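Local coordinates for IroE protein (Escherichia coli, PDB 2GZS) that hydrolyses the trilactone ester of enterobactin and its glucosylated salmochelin forms, preferring the iron-free siderophores and usually cutting once to leave linear trimers, at residues Ala200-Ser205 with Trp240-Leu245; Val29-Pro34 with Pro71-Ala76. All blocks are in the same frame, centred on the assembly; numbering follows the deposited sequence.

Contact 1. Residues Ala200-Ser205 with Trp240-Leu245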
loop_
_atom_site.group_PDB
_atom_site.type_symbol
_atom_site.label_atom_id
_atom_site.label_comp_id
_atom_site.label_asym_id
_atom_site.label_seq_id
_atom_site.Cartn_x
_atom_site.Cartn_y
_atom_site.Cartn_z
ATOM N N ALA A 200 5.073 -3.311 -8.341
ATOM C CA ALA A 200 4.394 -2.447 -9.301
ATOM C C ALA A 200 4.736 -1.006 -8.920
ATOM O O ALA A 200 4.249 -0.511 -7.898
ATOM C CB ALA A 200 2.885 -2.645 -9.285
ATOM N N ILE A 201 5.556 -0.342 -9.749
ATOM C CA ILE A 201 5.841 1.070 -9.509
ATOM C C ILE A 201 4.866 1.925 -10.310
ATOM O O ILE A 201 4.624 1.598 -11.487
ATOM C CB ILE A 201 7.295 1.412 -9.912
ATOM C CG1 ILE A 201 8.282 0.549 -9.105
ATOM C CG2 ILE A 201 7.571 2.887 -9.746
ATOM C CD1 ILE A 201 9.733 0.766 -9.529
HETATM N N MSE A 202 4.266 2.909 -9.672
HETATM C CA MSE A 202 3.178 3.656 -10.237
HETATM C C MSE A 202 3.581 5.120 -10.177
HETATM O O MSE A 202 3.876 5.620 -9.092
HETATM C CB MSE A 202 1.878 3.430 -9.464
HETATM C CG MSE A 202 1.591 1.914 -9.177
HETATM SE SE MSE A 202 -0.018 1.576 -8.213
HETATM C CE MSE A 202 -1.134 1.267 -9.731
ATOM N N GLU A 203 3.599 5.800 -11.329
ATOM C CA GLU A 203 3.997 7.200 -11.277
ATOM C C GLU A 203 3.075 8.007 -12.192
ATOM O O GLU A 203 2.491 7.432 -13.100
ATOM C CB GLU A 203 5.460 7.408 -11.762
ATOM C CG GLU A 203 6.489 6.855 -10.773
ATOM C CD GLU A 203 6.772 7.772 -9.613
ATOM O OE1 GLU A 203 6.309 8.954 -9.568
ATOM O OE2 GLU A 203 7.520 7.377 -8.669
ATOM N N GLY A 204 2.911 9.285 -11.937
ATOM C CA GLY A 204 1.997 10.073 -12.779
ATOM C C GLY A 204 2.809 11.366 -12.883
ATOM O O GLY A 204 3.721 11.212 -13.662
ATOM N N SER A 205 2.360 12.250 -12.031
ATOM C CA SER A 205 2.981 13.541 -11.767
ATOM C C SER A 205 3.190 14.163 -13.142
ATOM O O SER A 205 2.213 14.794 -13.540
ATOM C CB SER A 205 4.234 13.381 -10.921
ATOM O OG SER A 205 3.886 12.848 -9.644
ATOM N N TRP A 240 3.285 1.243 -13.940
ATOM C CA TRP A 240 1.981 1.815 -14.276
ATOM C C TRP A 240 2.179 3.322 -14.415
ATOM O O TRP A 240 2.575 3.986 -13.454
ATOM C CB TRP A 240 0.961 1.546 -13.186
ATOM C CG TRP A 240 0.529 0.110 -12.996
ATOM C CD1 TRP A 240 1.124 -0.867 -12.261
ATOM C CD2 TRP A 240 -0.631 -0.467 -13.603
ATOM N NE1 TRP A 240 0.405 -2.039 -12.361
ATOM C CE2 TRP A 240 -0.672 -1.792 -13.184
ATOM C CE3 TRP A 240 -1.590 0.103 -14.458
ATOM C CZ2 TRP A 240 -1.708 -2.621 -13.610
ATOM C CZ3 TRP A 240 -2.624 -0.746 -14.880
ATOM C CH2 TRP A 240 -2.627 -2.053 -14.447
ATOM N N ASP A 241 1.909 3.837 -15.599
ATOM C CA ASP A 241 2.062 5.266 -15.848
ATOM C C ASP A 241 0.721 5.973 -15.913
ATOM O O ASP A 241 -0.206 5.446 -16.597
ATOM C CB ASP A 241 2.746 5.448 -17.209
ATOM C CG ASP A 241 3.303 6.838 -17.390
ATOM O OD1 ASP A 241 3.238 7.686 -16.499
ATOM O OD2 ASP A 241 3.856 6.992 -18.518
ATOM N N PHE A 242 0.511 7.065 -15.235
ATOM C CA PHE A 242 -0.686 7.854 -15.306
ATOM C C PHE A 242 -0.308 9.270 -15.749
ATOM O O PHE A 242 -0.105 10.111 -14.878
ATOM C CB PHE A 242 -1.386 7.901 -13.925
ATOM C CG PHE A 242 -1.752 6.488 -13.480
ATOM C CD1 PHE A 242 -2.937 5.873 -13.865
ATOM C CD2 PHE A 242 -0.888 5.759 -12.675
ATOM C CE1 PHE A 242 -3.212 4.575 -13.451
ATOM C CE2 PHE A 242 -1.191 4.474 -12.246
ATOM C CZ PHE A 242 -2.372 3.858 -12.624
ATOM N N PRO A 243 -0.088 9.453 -17.048
ATOM C CA PRO A 243 0.608 10.678 -17.429
ATOM C C PRO A 243 -0.094 11.973 -17.031
ATOM O O PRO A 243 -1.262 12.262 -17.082
ATOM C CB PRO A 243 0.659 10.581 -18.969
ATOM C CG PRO A 243 0.685 9.073 -19.200
ATOM C CD PRO A 243 -0.351 8.553 -18.177
ATOM N N ASN A 244 0.760 12.906 -16.561
ATOM C CA ASN A 244 0.397 14.283 -16.254
ATOM C C ASN A 244 -0.628 14.476 -15.163
ATOM O O ASN A 244 -1.281 15.523 -15.111
ATOM C CB ASN A 244 -0.044 14.956 -17.589
ATOM C CG ASN A 244 1.079 14.835 -18.621
ATOM O OD1 ASN A 244 0.963 14.357 -19.765
ATOM N ND2 ASN A 244 2.253 15.280 -18.218
ATOM N N LEU A 245 -0.817 13.493 -14.274
ATOM C CA LEU A 245 -1.774 13.680 -13.192
ATOM C C LEU A 245 -1.240 14.459 -11.990
ATOM O O LEU A 245 -0.092 14.264 -11.603
ATOM C CB LEU A 245 -2.268 12.311 -12.665
ATOM C CG LEU A 245 -3.072 11.444 -13.642
ATOM C CD1 LEU A 245 -3.691 10.315 -12.805
ATOM C CD2 LEU A 245 -4.087 12.262 -14.414
#

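Contact 2. Residues Val29-Pro34 with Pro71-Ala76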
loop_
_atom_site.group_PDB
_atom_site.type_symbol
_atom_site.label_atom_id
_atom_site.label_comp_id
_atom_site.label_asym_id
_atom_site.label_seq_id
_atom_site.Cartn_x
_atom_site.Cartn_y
_atom_site.Cartn_z
ATOM N N VAL A 29 -8.549 1.131 11.645
ATOM C CA VAL A 29 -8.350 0.211 10.533
ATOM C C VAL A 29 -9.742 -0.265 10.089
ATOM O O VAL A 29 -10.498 -0.823 10.906
ATOM C CB VAL A 29 -7.469 -0.981 10.921
ATOM C CG1 VAL A 29 -7.351 -1.982 9.760
ATOM C CG2 VAL A 29 -6.121 -0.406 11.383
ATOM N N TRP A 30 -10.037 -0.020 8.822
ATOM C CA TRP A 30 -11.316 -0.473 8.272
ATOM C C TRP A 30 -11.058 -1.718 7.429
ATOM O O TRP A 30 -10.125 -1.799 6.608
ATOM C CB TRP A 30 -11.985 0.554 7.381
ATOM C CG TRP A 30 -12.448 1.784 8.059
ATOM C CD1 TRP A 30 -13.726 1.986 8.529
ATOM C CD2 TRP A 30 -11.719 2.989 8.356
ATOM N NE1 TRP A 30 -13.814 3.243 9.097
ATOM C CE2 TRP A 30 -12.583 3.868 8.997
ATOM C CE3 TRP A 30 -10.366 3.350 8.107
ATOM C CZ2 TRP A 30 -12.186 5.122 9.411
ATOM C CZ3 TRP A 30 -9.971 4.622 8.537
ATOM C CH2 TRP A 30 -10.863 5.482 9.183
ATOM N N THR A 31 -11.885 -2.739 7.639
ATOM C CA THR A 31 -11.854 -3.938 6.822
ATOM C C THR A 31 -13.135 -4.019 5.989
ATOM O O THR A 31 -14.234 -4.020 6.580
ATOM C CB THR A 31 -11.665 -5.204 7.667
ATOM O OG1 THR A 31 -10.440 -5.074 8.418
ATOM C CG2 THR A 31 -11.449 -6.429 6.793
ATOM N N ALA A 32 -13.047 -4.034 4.677
ATOM C CA ALA A 32 -14.152 -4.119 3.753
ATOM C C ALA A 32 -14.131 -5.514 3.158
ATOM O O ALA A 32 -13.196 -5.897 2.478
ATOM C CB ALA A 32 -14.092 -3.040 2.651
ATOM N N VAL A 33 -15.202 -6.312 3.422
ATOM C CA VAL A 33 -15.274 -7.697 2.962
ATOM C C VAL A 33 -16.343 -7.783 1.863
ATOM O O VAL A 33 -17.442 -7.245 2.107
ATOM C CB VAL A 33 -15.660 -8.653 4.101
ATOM C CG1 VAL A 33 -15.788 -10.065 3.601
ATOM C CG2 VAL A 33 -14.632 -8.628 5.259
ATOM N N PRO A 34 -16.070 -8.392 0.739
ATOM C CA PRO A 34 -17.091 -8.491 -0.322
ATOM C C PRO A 34 -18.331 -9.254 0.180
ATOM O O PRO A 34 -18.218 -10.155 0.998
ATOM C CB PRO A 34 -16.393 -9.276 -1.401
ATOM C CG PRO A 34 -14.903 -9.039 -1.160
ATOM C CD PRO A 34 -14.790 -9.041 0.344
ATOM N N PRO A 71 -13.501 -9.713 -6.250
ATOM C CA PRO A 71 -13.366 -8.539 -5.365
ATOM C C PRO A 71 -12.497 -8.917 -4.190
ATOM O O PRO A 71 -12.572 -9.972 -3.558
ATOM C CB PRO A 71 -14.799 -8.141 -4.968
ATOM C CG PRO A 71 -15.567 -9.418 -5.132
ATOM C CD PRO A 71 -14.944 -10.106 -6.342
ATOM N N PRO A 72 -11.571 -7.986 -3.855
ATOM C CA PRO A 72 -10.697 -8.253 -2.712
ATOM C C PRO A 72 -11.261 -7.792 -1.380
ATOM O O PRO A 72 -12.062 -6.853 -1.352
ATOM C CB PRO A 72 -9.446 -7.366 -3.073
ATOM C CG PRO A 72 -10.097 -6.188 -3.744
ATOM C CD PRO A 72 -11.222 -6.736 -4.577
ATOM N N VAL A 73 -10.738 -8.398 -0.312
ATOM C CA VAL A 73 -10.818 -7.723 0.984
ATOM C C VAL A 73 -9.928 -6.453 0.979
ATOM O O VAL A 73 -8.805 -6.546 0.442
ATOM C CB VAL A 73 -10.426 -8.660 2.119
ATOM C CG1 VAL A 73 -10.347 -8.046 3.498
ATOM C CG2 VAL A 73 -11.482 -9.828 2.174
ATOM N N ILE A 74 -10.474 -5.386 1.518
ATOM C CA ILE A 74 -9.716 -4.112 1.510
ATOM C C ILE A 74 -9.452 -3.769 2.962
ATOM O O ILE A 74 -10.379 -3.684 3.793
ATOM C CB ILE A 74 -10.561 -3.023 0.867
ATOM C CG1 ILE A 74 -11.096 -3.444 -0.520
ATOM C CG2 ILE A 74 -9.761 -1.746 0.840
ATOM C CD1 ILE A 74 -11.876 -2.323 -1.182
ATOM N N VAL A 75 -8.196 -3.546 3.335
ATOM C CA VAL A 75 -7.860 -3.157 4.701
ATOM C C VAL A 75 -7.283 -1.754 4.615
ATOM O O VAL A 75 -6.154 -1.621 4.117
ATOM C CB VAL A 75 -6.874 -4.109 5.404
ATOM C CG1 VAL A 75 -6.574 -3.631 6.805
ATOM C CG2 VAL A 75 -7.438 -5.532 5.397
ATOM N N ALA A 76 -8.020 -0.747 5.054
ATOM C CA ALA A 76 -7.532 0.629 4.973
ATOM C C ALA A 76 -6.954 0.976 6.333
ATOM O O ALA A 76 -7.650 1.021 7.343
ATOM C CB ALA A 76 -8.705 1.537 4.636
#

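Contact 1. Residues Ala200-Ser205 with Trp240-Leu245
The methyl group of a selenomethionine, M202, touches two aromatic rings of the neighbouring segment, the face of W240 and the edge of F242. The setting is the closing beta-alpha-beta unit of an alpha/beta-hydrolase sheet: strand 198-203, helix 219-232 and the outermost strand 237-241, which runs parallel to the first. The methyl carbon CE of M202 stands 4.1 Å from the centroid of the five-membered ring of W240, 21° off the ring normal, a CH-pi contact displaced toward the rim, with W240 CG its nearest ring atom. A bend at chi3 (94°) carries CE across the indole, while SE remains oblique to the same ring, in a Met-aromatic contact. CE also meets the edge of F242, 4.1 Å from CE2. A200 completes the cluster, with CB 3.9 Å from CD1 at the rim of the W240 ring.

Three backbone bonds join the pair. W240 N donates to I201 O (2.8 Å, 167°), E203 N returns the bond to W240 O (3.0 Å), and F242 N, just past the end of its strand, still reaches E203 O (2.9 Å). W240 is thereby held through both its N and its O, which fixes the base of the indole beside M202. Helix 247-262 covers both aromatic side chains. On the opposite face, that of E203 and D241, the E203 carboxylate leads away from the pair, and its OE1 is hydrogen-bonded to S174 OG.

Beyond the strands the chains stay close as 242-245 forms a type II turn. G204 suits this approach because a beta carbon there would clash with F242 O; its CA makes a CA-H...O contact of 3.0 Å with that oxygen.

Contact 2. Residues Val29-Pro34 with Pro71-Ala76
P34 meets the P71-V73 segment through every atom of its ring beyond CA, closing the end of an antiparallel strand pair. Its CB lies 3.8 Å from P71 CG, an apolar proline-to-proline contact. One atom further, CG rests against two carbonyl oxygens, 3.5 Å from P71 O and 3.6 Å from P72 O. The last carbon, CD, touches V73 CG2 at 3.9 Å, the two side chains crossing at about a right angle. An alanine here would retain the CB contact but would probably leave a gap beside P71 O, P72 O and V73 CG2 where CG and CD had filled the space.

Strand 26-34 runs antiparallel to 73-79 within the alpha/beta-hydrolase sheet. W30 with A76 and A32 with I74 are hydrogen-bonded pairs, each exchanging two N-H...O=C bonds; A32 N to I74 O, at 2.8 Å, is nearly straight (170°). T31 and V75 form the non-hydrogen-bonded pair between them. On the face of A32 and I74, the two CB atoms meet at 4.0 Å.

The face carrying T31 and V75 is met chiefly by methyl groups and packs against helix 117-132. V29 and V75 each set CG1 anti to the backbone N (176° and 180°), bringing these methyls together at 3.5 Å, tighter than usual for two carbons. T31 likewise offers a methyl, CG2, to V73 CG1.

The chemistry divides accordingly: the amides of W30, A32, I74 and A76 bond between these strands, V29, T31, V33 and V73 bond to the flanking strands 11-19 and 43-48, and where neither P34 nor P72 has an N-H to give, ring contacts replace the ladder.

Contacts 1 and 2 belong to one mixed sheet but lie toward its two sides, their centres 24 Å apart and their nearest atoms about 13 Å apart. Contact 2 joins the second and third strands across the sheet by antiparallel pairing; contact 1 joins the last two in parallel. Strands 43-48, 143-148 and 167-171 run between them, and 143-148 leads to the active-site S149. Contact 1 approaches the site: the side chain of S205, which is poorly ordered, is about 5 Å from that of the active-site H247, 8 Å from the bound diisopropyl phosphonate and 9 Å from the side chain of S149. Contact 2 lies away from these residues, within the buried sheet framework.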